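Local coordinates for phenylalanine ammonia-lyase (Rhodosporidium toruloides, PDB 1Y2M) that catalyses the non-oxidative deamination of L-phenylalanine and L-tyrosine to trans-cinnamic and p-coumaric acid, working as a homotetramer built as a dimer of dimers, at the interface of chains A and B. Numbering follows the deposited sequence. Chains: chain A/B, Phenylalanine ammonia-lyase.

The interface of chains A and B. Residues chain A 143-145; chain B 700.
A two-pronged serine–carboxylate clamp between subunits, in which one carboxylate takes both the backbone N-H and the hydroxyl of a serine, ties A:Ser145 to B:Glu700 in this tetramer of the PAL/histidase family. Here the two partners belong to different subunits: the serine lies in the loop just before the 3-10 helix 147-149 of chain A, and the glutamate projects from helix 691-703 of chain B. The two carboxylate oxygens share the work. OE1 accepts the serine hydroxyl OG at 2.8 Å through its syn lone pair, while OE2 takes the backbone N of A:Ser145 at 3.0 Å. That second bond is nearly straight, 160° at the hydrogen, and reaches OE2 from its syn side but tilted 22° out of the carboxylate plane. With both oxygens engaged, the carboxylate is probably held against turning about its CG–CD bond. Serine suits the place because its short side chain sets a hydroxyl close to its own N-H, with OG turned in over the backbone, flanked by N on one side and C on the other (chi1 65°), which lets both donors point at one acceptor group. Glutamate supplies the span: its chain runs extended beyond CG, carrying the carboxylate from the helix to the loop. A:Pro144 has no N-H to offer, and its CA lies 3.5 Å from OE2, flanking the bonded oxygen. Water extends the network at OE2. Water 2, 2.9 Å from OE2, links it to the carbonyl O of A:Leu143, whereas water 1 joins OE2 to the hydroxyl OG of A:Ser145. A glutamine in place of B:Glu700 would probably leave one of the serine's two donors facing an amide NH2 group instead of an acceptor, breaking the paired grip. The two-fold symmetry of the interface repeats the contact with the chains exchanged.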
# COMPACT_ATOMS: atom_id res chain seq x y z
N LEU A 143 22.19 9.74 -15.93
CA LEU A 143 22.60 11.11 -15.51
C LEU A 143 22.41 11.96 -16.76
O LEU A 143 22.42 11.44 -17.88
CB LEU A 143 24.06 11.14 -15.08
CG LEU A 143 24.48 10.47 -13.76
CD1 LEU A 143 25.99 10.21 -13.63
CD2 LEU A 143 23.94 11.33 -12.65
N PRO A 144 22.25 13.28 -16.58
CA PRO A 144 22.14 14.19 -17.72
C PRO A 144 23.39 14.13 -18.61
O PRO A 144 24.51 14.02 -18.10
CB PRO A 144 21.96 15.57 -17.09
CG PRO A 144 22.24 15.36 -15.60
CD PRO A 144 22.14 13.96 -15.28
N SER A 145 23.18 14.12 -19.92
CA SER A 145 24.28 13.96 -20.85
C SER A 145 25.12 15.22 -20.97
O SER A 145 26.30 15.14 -21.33
CB SER A 145 23.74 13.53 -22.23
OG SER A 145 22.93 14.56 -22.80
N GLU B 700 16.74 10.28 -22.54
CA GLU B 700 16.49 11.67 -22.89
C GLU B 700 15.61 11.80 -24.12
O GLU B 700 14.76 12.69 -24.18
CB GLU B 700 17.81 12.42 -23.01
CG GLU B 700 18.45 12.62 -21.70
CD GLU B 700 19.85 13.27 -21.76
OE1 GLU B 700 20.50 13.24 -22.86
OE2 GLU B 700 20.28 13.80 -20.70
O HOH W 1 21.35 16.47 -20.86
O HOH W 2 19.78 11.66 -18.83